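Local coordinates for secreted protein (Streptomyces lividans, PDB 4UNM) that binds copper as a galactose oxidase homologue of the radical copper oxidase family and is required for glycan deposition at hyphal tips and for morphogenesis, at residues 29-34 and 505-510; 393-398 and 406-411; 313-318 and 372-377. All coordinates share one frame; numbering follows the deposited sequence.

Interaction 1: residues 29-34 and 505-510; sequences IEFPEK and QRIEIY
Ile29 and Ile507 form an antiparallel hydrogen-bonded pair at the edge of a four-stranded sheet. Strand 25-29, early in the chain, is the outermost strand there and lies beside strand 507-511. This is consistent with the closure of a beta-propeller ring, where a strand from the start of the chain completes the last blade. Ile29 N donates to Ile507 O at 2.9 Å, nearly straight at 172°. Ile507 N returns a bond to Ile29 O at 3.1 Å. The side chains of the pair lie on the same face, with Ile29 CB 3.7 Å from Ile507 CG1. CG1 of Ile507 sits between its backbone N and carbonyl carbon (chi1 72°). From there the extended chain carries CD1 to Phe31 CZ at 3.6 Å, and the two side chains cross at about a right angle. Trp73 touches both Phe31 and Ile507. Beyond the pair, Glu30 lays its carboxylate against the aliphatic part of Arg506, with Glu30 OE2 3.6 Å from Arg506 CG. Their charged atoms do not meet, and Arg506 NE makes its salt bridge to Glu504. Where the strands part, one water accepts from Phe31 N at 2.9 Å and donates to Gln505 O at 3.0 Å.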
ATOM      1  N   ILE A  29      -4.096   3.680  22.007  1.00 32.62           N
ATOM      2  CA  ILE A  29      -3.979   5.114  22.158  1.00 34.29           C
ATOM      3  C   ILE A  29      -5.215   5.683  21.498  1.00 36.21           C
ATOM      4  O   ILE A  29      -5.539   5.368  20.351  1.00 32.92           O
ATOM      5  CB  ILE A  29      -2.716   5.710  21.495  1.00 34.64           C
ATOM      6  CG1 ILE A  29      -1.436   5.045  22.011  1.00 37.10           C
ATOM      7  CG2 ILE A  29      -2.647   7.232  21.684  1.00 35.28           C
ATOM      8  CD1 ILE A  29      -1.108   5.329  23.453  1.00 40.13           C
ATOM      9  N   GLU A  30      -5.906   6.535  22.237  1.00 38.12           N
ATOM     10  CA  GLU A  30      -7.046   7.249  21.710  1.00 41.07           C
ATOM     11  C   GLU A  30      -6.770   8.731  21.884  1.00 42.09           C
ATOM     12  O   GLU A  30      -6.281   9.150  22.915  1.00 44.13           O
ATOM     13  CB  GLU A  30      -8.307   6.813  22.449  1.00 45.36           C
ATOM     14  CG  GLU A  30      -9.601   7.186  21.738  1.00 51.07           C
ATOM     15  CD  GLU A  30     -10.802   6.396  22.237  1.00 53.46           C
ATOM     16  OE1 GLU A  30     -10.867   6.101  23.453  1.00 60.90           O
ATOM     17  OE2 GLU A  30     -11.683   6.066  21.412  1.00 50.81           O
ATOM     18  N   PHE A  31      -7.026   9.516  20.853  1.00 41.45           N
ATOM     19  CA  PHE A  31      -6.670  10.919  20.875  1.00 42.21           C
ATOM     20  C   PHE A  31      -7.856  11.773  21.319  1.00 43.29           C
ATOM     21  O   PHE A  31      -9.009  11.354  21.190  1.00 43.51           O
ATOM     22  CB  PHE A  31      -6.183  11.340  19.498  1.00 43.52           C
ATOM     23  CG  PHE A  31      -4.891  10.684  19.104  1.00 44.85           C
ATOM     24  CD1 PHE A  31      -3.703  11.032  19.734  1.00 45.72           C
ATOM     25  CD2 PHE A  31      -4.869   9.707  18.136  1.00 43.98           C
ATOM     26  CE1 PHE A  31      -2.515  10.431  19.378  1.00 46.58           C
ATOM     27  CE2 PHE A  31      -3.690   9.088  17.783  1.00 41.99           C
ATOM     28  CZ  PHE A  31      -2.513   9.457  18.397  1.00 41.97           C
ATOM     29  N   PRO A  32      -7.579  12.984  21.831  1.00 45.60           N
ATOM     30  CA  PRO A  32      -8.686  13.902  22.075  1.00 44.13           C
ATOM     31  C   PRO A  32      -9.550  14.038  20.830  1.00 43.14           C
ATOM     32  O   PRO A  32      -9.017  14.056  19.714  1.00 41.55           O
ATOM     33  CB  PRO A  32      -7.983  15.224  22.403  1.00 44.59           C
ATOM     34  CG  PRO A  32      -6.624  14.840  22.883  1.00 44.26           C
ATOM     35  CD  PRO A  32      -6.267  13.597  22.124  1.00 44.63           C
ATOM     36  N   GLU A  33     -10.866  14.126  21.015  1.00 39.78           N
ATOM     37  CA  GLU A  33     -11.818  14.150  19.906  1.00 38.70           C
ATOM     38  C   GLU A  33     -11.370  15.091  18.800  1.00 38.83           C
ATOM     39  O   GLU A  33     -11.532  14.771  17.623  1.00 37.95           O
ATOM     40  CB  GLU A  33     -13.214  14.585  20.375  1.00 40.22           C
ATOM     41  CG  GLU A  33     -13.983  13.548  21.178  1.00 41.37           C
ATOM     42  CD  GLU A  33     -15.269  14.105  21.754  0.50 39.94           C
ATOM     43  OE2 GLU A  33     -16.182  13.302  22.010  0.50 38.88           O
ATOM     44  N   LYS A  34     -10.844  16.257  19.175  1.00 35.96           N
ATOM     45  CA  LYS A  34     -10.469  17.302  18.200  1.00 39.73           C
ATOM     46  C   LYS A  34      -9.357  16.914  17.187  1.00 35.46           C
ATOM     47  O   LYS A  34      -9.270  17.497  16.103  1.00 36.04           O
ATOM     48  CB  LYS A  34     -10.075  18.609  18.935  1.00 41.37           C
ATOM     49  CG  LYS A  34      -8.837  18.527  19.839  1.00 45.36           C
ATOM     50  CD  LYS A  34      -8.408  19.881  20.410  1.00 44.66           C
ATOM     51  N   GLN A 505     -10.722   4.894  14.614  1.00 28.63           N
ATOM     52  CA  GLN A 505      -9.872   6.071  14.839  1.00 28.29           C
ATOM     53  C   GLN A 505      -8.854   5.911  15.949  1.00 27.80           C
ATOM     54  O   GLN A 505      -8.015   6.787  16.116  1.00 28.46           O
ATOM     55  CB  GLN A 505     -10.727   7.320  15.072  1.00 31.74           C
ATOM     56  CG  GLN A 505     -11.674   7.622  13.919  1.00 31.44           C
ATOM     57  CD  GLN A 505     -12.312   8.976  14.047  1.00 34.90           C
ATOM     58  OE1 GLN A 505     -12.651   9.405  15.160  1.00 37.83           O
ATOM     59  NE2 GLN A 505     -12.459   9.677  12.935  1.00 33.01           N
ATOM     60  N   ARG A 506      -8.890   4.800  16.679  1.00 27.72           N
ATOM     61  CA  ARG A 506      -7.854   4.472  17.641  1.00 28.83           C
ATOM     62  C   ARG A 506      -6.604   3.940  16.903  1.00 28.82           C
ATOM     63  O   ARG A 506      -6.711   3.346  15.815  1.00 27.15           O
ATOM     64  CB  ARG A 506      -8.345   3.425  18.643  1.00 31.55           C
ATOM     65  CG  ARG A 506      -9.563   3.860  19.487  1.00 33.04           C
ATOM     66  CD  ARG A 506     -10.182   2.691  20.257  1.00 34.48           C
ATOM     67  NE  ARG A 506     -10.759   1.686  19.355  1.00 34.98           N
ATOM     68  CZ  ARG A 506     -11.105   0.444  19.696  1.00 35.80           C
ATOM     69  NH1 ARG A 506     -10.978   0.023  20.941  1.00 36.61           N
ATOM     70  NH2 ARG A 506     -11.608  -0.389  18.781  1.00 33.31           N
ATOM     71  N   ILE A 507      -5.444   4.147  17.508  1.00 28.38           N
ATOM     72  CA  ILE A 507      -4.214   3.460  17.096  1.00 27.47           C
ATOM     73  C   ILE A 507      -3.748   2.556  18.224  1.00 28.63           C
ATOM     74  O   ILE A 507      -4.257   2.655  19.350  1.00 32.65           O
ATOM     75  CB  ILE A 507      -3.127   4.475  16.641  1.00 27.28           C
ATOM     76  CG1 ILE A 507      -2.551   5.244  17.836  1.00 29.00           C
ATOM     77  CG2 ILE A 507      -3.726   5.429  15.618  1.00 26.76           C
ATOM     78  CD1 ILE A 507      -1.373   6.140  17.501  1.00 33.31           C
ATOM     79  N   GLU A 508      -2.840   1.632  17.922  1.00 25.66           N
ATOM     80  CA  GLU A 508      -2.143   0.860  18.935  1.00 27.96           C
ATOM     81  C   GLU A 508      -0.644   1.007  18.793  1.00 29.76           C
ATOM     82  O   GLU A 508      -0.127   1.232  17.675  1.00 25.74           O
ATOM     83  CB  GLU A 508      -2.486  -0.624  18.850  1.00 28.67           C
ATOM     84  CG  GLU A 508      -3.917  -0.973  19.208  1.00 31.13           C
ATOM     85  CD  GLU A 508      -4.198  -2.450  19.040  1.00 31.69           C
ATOM     86  OE1 GLU A 508      -3.970  -3.221  19.982  1.00 37.80           O
ATOM     87  OE2 GLU A 508      -4.650  -2.857  17.976  1.00 33.84           O
ATOM     88  N   ILE A 509       0.039   0.863  19.925  1.00 25.30           N
ATOM     89  CA  ILE A 509       1.462   0.659  19.972  1.00 25.50           C
ATOM     90  C   ILE A 509       1.727  -0.761  20.430  1.00 26.66           C
ATOM     91  O   ILE A 509       1.176  -1.206  21.444  1.00 27.54           O
ATOM     92  CB  ILE A 509       2.132   1.674  20.918  1.00 26.18           C
ATOM     93  CG1 ILE A 509       2.020   3.085  20.323  1.00 27.25           C
ATOM     94  CG2 ILE A 509       3.573   1.282  21.189  1.00 26.38           C
ATOM     95  CD1 ILE A 509       2.656   4.159  21.189  0.50 27.42           C
ATOM     96  N   TYR A 510       2.519  -1.492  19.654  1.00 24.13           N
ATOM     97  CA  TYR A 510       2.920  -2.840  20.022  1.00 23.88           C
ATOM     98  C   TYR A 510       4.361  -2.811  20.483  1.00 24.27           C
ATOM     99  O   TYR A 510       5.232  -2.333  19.778  1.00 22.22           O
ATOM    100  CB  TYR A 510       2.744  -3.865  18.896  1.00 21.84           C
ATOM    101  CG  TYR A 510       3.309  -5.256  19.215  1.00 21.41           C
ATOM    102  CD1 TYR A 510       2.698  -6.092  20.167  1.00 22.33           C
ATOM    103  CD2 TYR A 510       4.487  -5.734  18.610  1.00 19.82           C
ATOM    104  CE1 TYR A 510       3.238  -7.338  20.476  1.00 20.95           C
ATOM    105  CE2 TYR A 510       5.005  -6.985  18.887  1.00 20.13           C
ATOM    106  CZ  TYR A 510       4.369  -7.797  19.840  1.00 20.36           C
ATOM    107  OH  TYR A 510       4.892  -9.018  20.147  1.00 20.47           O
TER
HETATM  108  O   HOH W   1      -8.510   8.180  18.702  1.00 40.49           O

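Interaction 2: residues 393-398 and 406-411; sequences KTRIAD and FVDGPS
Thr394 turns OG1 to a place between its backbone N and carbonyl carbon (chi1 70°), and from there it donates to Pro410 O at 2.8 Å. Phe406 holds CG anti to its carbonyl carbon (chi1 -75°), which sets the ring beside Ala397. The methyl of Ala397 stands almost over the ring centre, 3.7 Å from CB to centroid, a CH-pi contact. At the ring edge, near its plane, lies Arg395 O. The segments form a beta hairpin. Ile396 and Val407 are its hydrogen-bonded pair, with Ile396 N to Val407 O at 2.8 Å and Val407 N to Ile396 O at 2.9 Å. Gly409 N donates to Thr394 O at 2.9 Å. On the Ile396 side packing is tight: Ile396 CD1 is 3.4 Å from Gly409 CA. A water joins Thr394 N, Gly409 O and Ser411 OG. Asp408 OD2 lies against the carbons CD and CE of Lys393, while Asp408 OD1 is hydrogen-bonded to Ser355 OG. The guanidinium of Arg395 hydrogen-bonds to the carbonyl oxygens of Ser355, Asp356, Met359 and Gly380. Strand 406-408 is an outermost strand of a four-stranded antiparallel sheet. Strand 375-379 flanks 394-398 on its other side, and Phe459 and Tyr452 of the next sheet cover Pro410.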
ATOM      1  N   LYS A 393      -1.898 -18.233   2.991  1.00 20.93           N
ATOM      2  CA  LYS A 393      -0.576 -18.630   2.583  1.00 22.02           C
ATOM      3  C   LYS A 393       0.421 -17.462   2.665  1.00 23.17           C
ATOM      4  O   LYS A 393       0.047 -16.285   2.446  1.00 21.66           O
ATOM      5  CB  LYS A 393      -0.602 -19.224   1.185  1.00 24.32           C
ATOM      6  CG  LYS A 393      -1.339 -20.587   1.118  1.00 27.21           C
ATOM      7  CD  LYS A 393      -1.193 -21.214  -0.263  1.00 29.52           C
ATOM      8  CE  LYS A 393      -1.803 -22.618  -0.394  1.00 33.09           C
ATOM      9  NZ  LYS A 393      -3.187 -22.665   0.135  1.00 35.42           N
ATOM     10  N   THR A 394       1.676 -17.804   2.944  1.00 20.49           N
ATOM     11  CA  THR A 394       2.824 -16.979   2.555  1.00 21.17           C
ATOM     12  C   THR A 394       3.561 -17.619   1.389  1.00 20.21           C
ATOM     13  O   THR A 394       3.547 -18.863   1.205  1.00 21.53           O
ATOM     14  CB  THR A 394       3.773 -16.707   3.763  1.00 21.78           C
ATOM     15  OG1 THR A 394       4.463 -17.914   4.158  1.00 23.51           O
ATOM     16  CG2 THR A 394       2.974 -16.189   4.895  1.00 24.52           C
ATOM     17  N   ARG A 395       4.149 -16.781   0.559  1.00 19.32           N
ATOM     18  CA  ARG A 395       4.878 -17.194  -0.618  1.00 19.07           C
ATOM     19  C   ARG A 395       6.152 -16.389  -0.716  1.00 21.81           C
ATOM     20  O   ARG A 395       6.126 -15.141  -0.694  1.00 18.96           O
ATOM     21  CB  ARG A 395       4.074 -17.017  -1.919  1.00 19.53           C
ATOM     22  CG  ARG A 395       2.684 -17.649  -1.961  1.00 18.43           C
ATOM     23  CD  ARG A 395       1.627 -16.892  -1.182  1.00 20.24           C
ATOM     24  NE  ARG A 395       0.404 -16.630  -1.927  1.00 19.58           N
ATOM     25  CZ  ARG A 395      -0.517 -15.753  -1.550  1.00 21.19           C
ATOM     26  NH1 ARG A 395      -0.369 -15.046  -0.411  1.00 20.75           N
ATOM     27  NH2 ARG A 395      -1.602 -15.586  -2.301  1.00 21.67           N
ATOM     28  N   ILE A 396       7.281 -17.088  -0.878  1.00 21.41           N
ATOM     29  CA  ILE A 396       8.570 -16.452  -0.829  1.00 23.00           C
ATOM     30  C   ILE A 396       9.319 -16.652  -2.119  1.00 22.56           C
ATOM     31  O   ILE A 396       9.513 -17.819  -2.565  1.00 23.47           O
ATOM     32  CB  ILE A 396       9.373 -17.005   0.370  1.00 24.68           C
ATOM     33  CG1 ILE A 396       8.698 -16.603   1.687  1.00 29.30           C
ATOM     34  CG2 ILE A 396      10.778 -16.461   0.344  1.00 24.09           C
ATOM     35  CD1 ILE A 396       8.065 -17.730   2.432  1.00 32.21           C
ATOM     36  N   ALA A 397       9.774 -15.552  -2.709  1.00 21.11           N
ATOM     37  CA  ALA A 397      10.685 -15.606  -3.853  1.00 23.26           C
ATOM     38  C   ALA A 397      12.071 -15.123  -3.545  1.00 24.63           C
ATOM     39  O   ALA A 397      12.280 -13.965  -3.119  1.00 23.77           O
ATOM     40  CB  ALA A 397      10.141 -14.842  -5.032  1.00 22.81           C
ATOM     41  N   ASP A 398      13.040 -15.989  -3.833  1.00 25.26           N
ATOM     42  CA  ASP A 398      14.447 -15.621  -3.774  1.00 25.49           C
ATOM     43  C   ASP A 398      14.965 -15.213  -5.144  1.00 25.70           C
ATOM     44  O   ASP A 398      15.160 -16.066  -6.010  1.00 27.25           O
ATOM     45  CB  ASP A 398      15.242 -16.804  -3.197  1.00 26.51           C
ATOM     46  CG  ASP A 398      16.754 -16.534  -3.103  1.00 27.95           C
ATOM     47  OD1 ASP A 398      17.304 -15.555  -3.685  1.00 26.81           O
ATOM     48  OD2 ASP A 398      17.387 -17.361  -2.421  1.00 33.13           O
ATOM     49  N   PHE A 406       8.403 -18.500  -6.659  1.00 23.67           N
ATOM     50  CA  PHE A 406       7.776 -18.559  -5.358  1.00 24.33           C
ATOM     51  C   PHE A 406       7.672 -19.973  -4.801  1.00 25.95           C
ATOM     52  O   PHE A 406       7.347 -20.928  -5.526  1.00 25.92           O
ATOM     53  CB  PHE A 406       6.386 -17.896  -5.387  1.00 24.04           C
ATOM     54  CG  PHE A 406       6.450 -16.401  -5.432  1.00 23.15           C
ATOM     55  CD1 PHE A 406       6.520 -15.667  -4.256  1.00 23.34           C
ATOM     56  CD2 PHE A 406       6.442 -15.732  -6.619  1.00 22.46           C
ATOM     57  CE1 PHE A 406       6.519 -14.273  -4.304  1.00 22.24           C
ATOM     58  CE2 PHE A 406       6.495 -14.354  -6.666  1.00 22.18           C
ATOM     59  CZ  PHE A 406       6.537 -13.635  -5.499  1.00 19.97           C
ATOM     60  N   VAL A 407       7.918 -20.089  -3.503  1.00 23.65           N
ATOM     61  CA  VAL A 407       7.717 -21.300  -2.749  1.00 25.94           C
ATOM     62  C   VAL A 407       6.927 -20.917  -1.522  1.00 25.88           C
ATOM     63  O   VAL A 407       7.215 -19.871  -0.903  1.00 25.09           O
ATOM     64  CB  VAL A 407       9.090 -21.869  -2.327  1.00 28.38           C
ATOM     65  CG1 VAL A 407       8.929 -23.188  -1.598  1.00 31.54           C
ATOM     66  CG2 VAL A 407       9.993 -22.036  -3.549  1.00 29.86           C
ATOM     67  N   ASP A 408       5.958 -21.749  -1.159  1.00 24.65           N
ATOM     68  CA  ASP A 408       5.145 -21.536   0.035  1.00 27.01           C
ATOM     69  C   ASP A 408       6.004 -21.487   1.313  1.00 28.01           C
ATOM     70  O   ASP A 408       6.828 -22.385   1.566  1.00 23.17           O
ATOM     71  CB  ASP A 408       4.101 -22.664   0.206  1.00 28.43           C
ATOM     72  CG  ASP A 408       2.932 -22.555  -0.768  1.00 30.53           C
ATOM     73  OD1 ASP A 408       2.976 -21.748  -1.704  1.00 29.86           O
ATOM     74  OD2 ASP A 408       1.945 -23.272  -0.548  1.00 30.31           O
ATOM     75  N   GLY A 409       5.776 -20.463   2.131  1.00 25.51           N
ATOM     76  CA  GLY A 409       6.256 -20.456   3.511  1.00 23.97           C
ATOM     77  C   GLY A 409       5.241 -20.968   4.515  1.00 24.61           C
ATOM     78  O   GLY A 409       4.305 -21.684   4.155  1.00 26.50           O
ATOM     79  N   PRO A 410       5.392 -20.565   5.789  1.00 23.25           N
ATOM     80  CA  PRO A 410       4.490 -20.974   6.821  1.00 24.96           C
ATOM     81  C   PRO A 410       3.128 -20.341   6.631  1.00 26.86           C
ATOM     82  O   PRO A 410       3.035 -19.212   6.127  1.00 24.47           O
ATOM     83  CB  PRO A 410       5.174 -20.484   8.108  1.00 25.32           C
ATOM     84  CG  PRO A 410       5.948 -19.267   7.654  1.00 24.13           C
ATOM     85  CD  PRO A 410       6.369 -19.553   6.253  1.00 23.45           C
ATOM     86  N   SER A 411       2.075 -21.071   6.993  1.00 26.01           N
ATOM     87  CA  SER A 411       0.740 -20.592   6.778  1.00 26.05           C
ATOM     88  C   SER A 411       0.201 -19.895   7.999  1.00 26.17           C
ATOM     89  O   SER A 411       0.540 -20.216   9.135  1.00 27.45           O
ATOM     90  CB  SER A 411      -0.185 -21.733   6.374  1.00 27.59           C
ATOM     91  OG  SER A 411       0.240 -22.267   5.125  1.00 29.25           O
TER
HETATM   92  O   HOH W   2       1.837 -20.847   3.107  1.00 25.76           O

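Interaction 3: residues 313-318 and 372-377; sequences FLMQNG and QDEKYM
Phe313 and Tyr376 meet as an offset edge-to-face pair. The edge of Tyr376 is turned toward the face of Phe313, with centroids 5.4 Å apart and planes at 64°. Tyr376 CD2 lies over that face, toward the rim. The two side chains slide past each other in opposite directions, and this brings Tyr376 CE2 to 3.5 Å from Phe313 CB. The phenol then extends past Phe313 to the carboxylate of Glu374, where OH donates to OE1 at 3.1 Å, nearly along the C-O axis. Glu374 is bent at chi2 (-101°), which folds its carboxylate back beside Tyr376 OH and close to the start of the turn at 315-318. Its other oxygen, OE2, accepts from Gln316 N at 2.8 Å with a straight bond of 175°, met from above the carboxylate plane. A water that also accepts from Asn317 N donates to OE2 at 2.7 Å. Three donors thus fix the rotation of this buried group, and they probably help it stay ionised. The contact joins two neighbouring four-stranded blades of the Kelch beta propeller. Residues 315-318 form a type I turn between strands 312-314 and 320-322 of one blade, while strand 375-379 belongs to the next. Met315 crosses Glu374 at about a right angle, its CB 3.5 Å from OE2. The CB of Gln316 also rests on OE2, at 3.6 Å. With an alanine here in place of Glu374, Gln316 N and Tyr376 OH would probably lose their shared acceptor group, and the turn would lose a polar tie to the next blade. Outside the pair of segments, Arg566 binds Leu314 O, Asn588 binds Gln316 O, and the ring of Phe321 meets that of Tyr376.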
ATOM      1  N   PHE A 313       9.268  -3.009  -6.165  1.00 14.70           N
ATOM      2  CA  PHE A 313      10.494  -2.825  -5.343  1.00 15.27           C
ATOM      3  C   PHE A 313      11.732  -2.746  -6.223  1.00 16.74           C
ATOM      4  O   PHE A 313      11.904  -3.558  -7.124  1.00 17.42           O
ATOM      5  CB  PHE A 313      10.654  -4.000  -4.389  1.00 15.51           C
ATOM      6  CG  PHE A 313       9.638  -4.061  -3.317  1.00 16.94           C
ATOM      7  CD1 PHE A 313       8.384  -4.620  -3.550  1.00 18.16           C
ATOM      8  CD2 PHE A 313       9.933  -3.585  -2.035  1.00 18.52           C
ATOM      9  CE1 PHE A 313       7.449  -4.693  -2.532  1.00 17.49           C
ATOM     10  CE2 PHE A 313       8.995  -3.656  -1.024  1.00 18.33           C
ATOM     11  CZ  PHE A 313       7.755  -4.193  -1.274  1.00 18.47           C
ATOM     12  N   LEU A 314      12.623  -1.818  -5.935  1.00 16.12           N
ATOM     13  CA  LEU A 314      13.907  -1.717  -6.667  1.00 17.41           C
ATOM     14  C   LEU A 314      14.802  -2.865  -6.240  1.00 17.58           C
ATOM     15  O   LEU A 314      15.083  -3.044  -5.031  1.00 18.07           O
ATOM     16  CB  LEU A 314      14.598  -0.379  -6.367  1.00 17.48           C
ATOM     17  CG  LEU A 314      15.915  -0.122  -7.127  1.00 18.14           C
ATOM     18  CD1 LEU A 314      15.720  -0.149  -8.645  1.00 19.41           C
ATOM     19  CD2 LEU A 314      16.537   1.177  -6.674  1.00 19.20           C
ATOM     20  N   MET A 315      15.266  -3.631  -7.223  1.00 17.96           N
ATOM     21  CA  MET A 315      16.198  -4.755  -7.018  1.00 18.96           C
ATOM     22  C   MET A 315      17.634  -4.284  -7.181  1.00 19.71           C
ATOM     23  O   MET A 315      17.883  -3.210  -7.699  1.00 19.33           O
ATOM     24  CB  MET A 315      15.950  -5.843  -8.066  1.00 20.60           C
ATOM     25  CG  MET A 315      14.543  -6.447  -8.021  1.00 22.38           C
ATOM     26  SD  MET A 315      14.095  -7.284  -9.580  1.00 24.30           S
ATOM     27  CE  MET A 315      15.405  -8.513  -9.661  1.00 25.58           C
ATOM     28  N   GLN A 316      18.583  -5.096  -6.735  1.00 21.49           N
ATOM     29  CA  GLN A 316      19.999  -4.635  -6.722  1.00 23.52           C
ATOM     30  C   GLN A 316      20.595  -4.514  -8.117  1.00 24.00           C
ATOM     31  O   GLN A 316      21.559  -3.785  -8.319  1.00 24.77           O
ATOM     32  CB  GLN A 316      20.838  -5.590  -5.864  1.00 26.16           C
ATOM     33  CG  GLN A 316      20.561  -5.408  -4.395  1.00 27.68           C
ATOM     34  CD  GLN A 316      21.154  -6.494  -3.526  1.00 30.87           C
ATOM     35  OE1 GLN A 316      20.444  -7.308  -2.938  1.00 30.80           O
ATOM     36  NE2 GLN A 316      22.440  -6.472  -3.390  1.00 30.97           N
ATOM     37  N   ASN A 317      19.985  -5.172  -9.095  1.00 24.57           N
ATOM     38  CA  ASN A 317      20.353  -4.945 -10.496  1.00 26.06           C
ATOM     39  C   ASN A 317      19.639  -3.799 -11.191  1.00 25.07           C
ATOM     40  O   ASN A 317      19.817  -3.591 -12.406  1.00 23.32           O
ATOM     41  CB  ASN A 317      20.205  -6.241 -11.271  1.00 25.43           C
ATOM     42  CG  ASN A 317      18.769  -6.625 -11.486  1.00 26.92           C
ATOM     43  OD1 ASN A 317      17.819  -5.926 -11.024  1.00 24.42           O
ATOM     44  ND2 ASN A 317      18.577  -7.752 -12.148  1.00 26.15           N
ATOM     45  N   GLY A 318      18.858  -3.026 -10.429  1.00 22.72           N
ATOM     46  CA  GLY A 318      18.190  -1.846 -10.971  1.00 22.74           C
ATOM     47  C   GLY A 318      16.832  -2.103 -11.666  1.00 20.17           C
ATOM     48  O   GLY A 318      16.181  -1.158 -12.083  1.00 21.36           O
ATOM     49  N   GLN A 372      19.938  -7.361   1.297  1.00 20.03           N
ATOM     50  CA  GLN A 372      20.979  -7.990   0.494  1.00 21.90           C
ATOM     51  C   GLN A 372      20.564  -9.324  -0.131  1.00 20.54           C
ATOM     52  O   GLN A 372      20.993  -9.622  -1.229  1.00 23.38           O
ATOM     53  CB  GLN A 372      22.245  -8.235   1.321  1.00 20.86           C
ATOM     54  CG  GLN A 372      23.117  -7.018   1.446  1.00 22.05           C
ATOM     55  CD  GLN A 372      22.863  -6.208   2.711  1.00 20.98           C
ATOM     56  OE1 GLN A 372      21.792  -6.266   3.300  1.00 19.04           O
ATOM     57  NE2 GLN A 372      23.885  -5.434   3.128  1.00 20.90           N
ATOM     58  N   ASP A 373      19.730 -10.095   0.554  1.00 21.45           N
ATOM     59  CA  ASP A 373      19.345 -11.436   0.077  1.00 23.25           C
ATOM     60  C   ASP A 373      18.332 -11.435  -1.063  1.00 23.76           C
ATOM     61  O   ASP A 373      18.099 -12.461  -1.674  1.00 22.72           O
ATOM     62  CB  ASP A 373      18.767 -12.257   1.206  1.00 24.11           C
ATOM     63  CG  ASP A 373      19.802 -12.590   2.277  1.00 26.11           C
ATOM     64  OD1 ASP A 373      21.005 -12.364   2.041  1.00 27.30           O
ATOM     65  OD2 ASP A 373      19.378 -13.061   3.339  1.00 28.27           O
ATOM     66  N   GLU A 374      17.683 -10.308  -1.294  1.00 22.10           N
ATOM     67  CA  GLU A 374      16.655 -10.211  -2.332  1.00 23.05           C
ATOM     68  C   GLU A 374      15.586 -11.293  -2.245  1.00 21.17           C
ATOM     69  O   GLU A 374      15.173 -11.841  -3.259  1.00 21.03           O
ATOM     70  CB  GLU A 374      17.313 -10.207  -3.706  1.00 26.32           C
ATOM     71  CG  GLU A 374      18.111  -8.961  -3.969  1.00 31.83           C
ATOM     72  CD  GLU A 374      17.362  -7.960  -4.864  1.00 35.65           C
ATOM     73  OE1 GLU A 374      16.240  -7.400  -4.497  1.00 31.11           O
ATOM     74  OE2 GLU A 374      17.930  -7.747  -5.947  1.00 32.92           O
ATOM     75  N   LYS A 375      15.104 -11.568  -1.037  1.00 22.27           N
ATOM     76  CA  LYS A 375      13.988 -12.446  -0.835  1.00 20.81           C
ATOM     77  C   LYS A 375      12.745 -11.654  -0.475  1.00 20.85           C
ATOM     78  O   LYS A 375      12.768 -10.851   0.454  1.00 21.09           O
ATOM     79  CB  LYS A 375      14.259 -13.441   0.271  1.00 24.80           C
ATOM     80  CG  LYS A 375      15.290 -14.514  -0.031  1.00 27.73           C
ATOM     81  CD  LYS A 375      15.060 -15.627   0.988  1.00 29.39           C
ATOM     82  CE  LYS A 375      16.276 -16.477   1.202  1.00 33.56           C
ATOM     83  NZ  LYS A 375      15.981 -17.411   2.325  1.00 32.68           N
ATOM     84  N   TYR A 376      11.676 -11.897  -1.220  1.00 18.83           N
ATOM     85  CA  TYR A 376      10.364 -11.247  -1.058  1.00 17.95           C
ATOM     86  C   TYR A 376       9.335 -12.206  -0.570  1.00 20.01           C
ATOM     87  O   TYR A 376       9.231 -13.340  -1.058  1.00 23.67           O
ATOM     88  CB  TYR A 376       9.937 -10.669  -2.406  1.00 17.53           C
ATOM     89  CG  TYR A 376      10.829  -9.573  -2.871  1.00 18.25           C
ATOM     90  CD1 TYR A 376      12.024  -9.833  -3.528  1.00 17.82           C
ATOM     91  CD2 TYR A 376      10.503  -8.235  -2.609  1.00 17.50           C
ATOM     92  CE1 TYR A 376      12.839  -8.795  -3.951  1.00 18.84           C
ATOM     93  CE2 TYR A 376      11.324  -7.207  -3.026  1.00 18.50           C
ATOM     94  CZ  TYR A 376      12.504  -7.484  -3.659  1.00 17.65           C
ATOM     95  OH  TYR A 376      13.313  -6.450  -4.088  1.00 21.42           O
ATOM     96  N   MET A 377       8.531 -11.777   0.388  1.00 17.75           N
ATOM     97  CA  MET A 377       7.461 -12.569   0.879  1.00 18.01           C
ATOM     98  C   MET A 377       6.119 -11.899   0.617  1.00 18.67           C
ATOM     99  O   MET A 377       5.939 -10.722   0.944  1.00 17.20           O
ATOM    100  CB  MET A 377       7.620 -12.767   2.383  1.00 20.98           C
ATOM    101  CG  MET A 377       6.470 -13.550   3.004  1.00 23.61           C
ATOM    102  SD  MET A 377       6.743 -14.048   4.726  1.00 31.96           S
ATOM    103  CE  MET A 377       6.719 -12.498   5.555  1.00 29.14           C
TER
HETATM  104  O   HOH W   3      19.049  -8.015  -8.375  1.00 26.76           O

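From the N terminus, 29-34 opens interaction 1, which closes only at 505-510, so its loop takes in most of the chain. The other two contacts lie within that loop. Interaction 3 comes first, pairing 313-318 with 372-377 across two neighbouring blades. It closes before interaction 2 opens, so the two are in series and do not cross. Interaction 2 is a short hairpin, 393-398 with 406-411, at the edge of the later of these two blades. Strands 375-379 and 394-398 are neighbours there, with Ala397 N 2.8 Å from Tyr376 O, a probable hydrogen bond. Interaction 1 ties strand 25-29, near the N terminus, to strand 507-511 in another sheet, its centre about 34 Å from that of interaction 2.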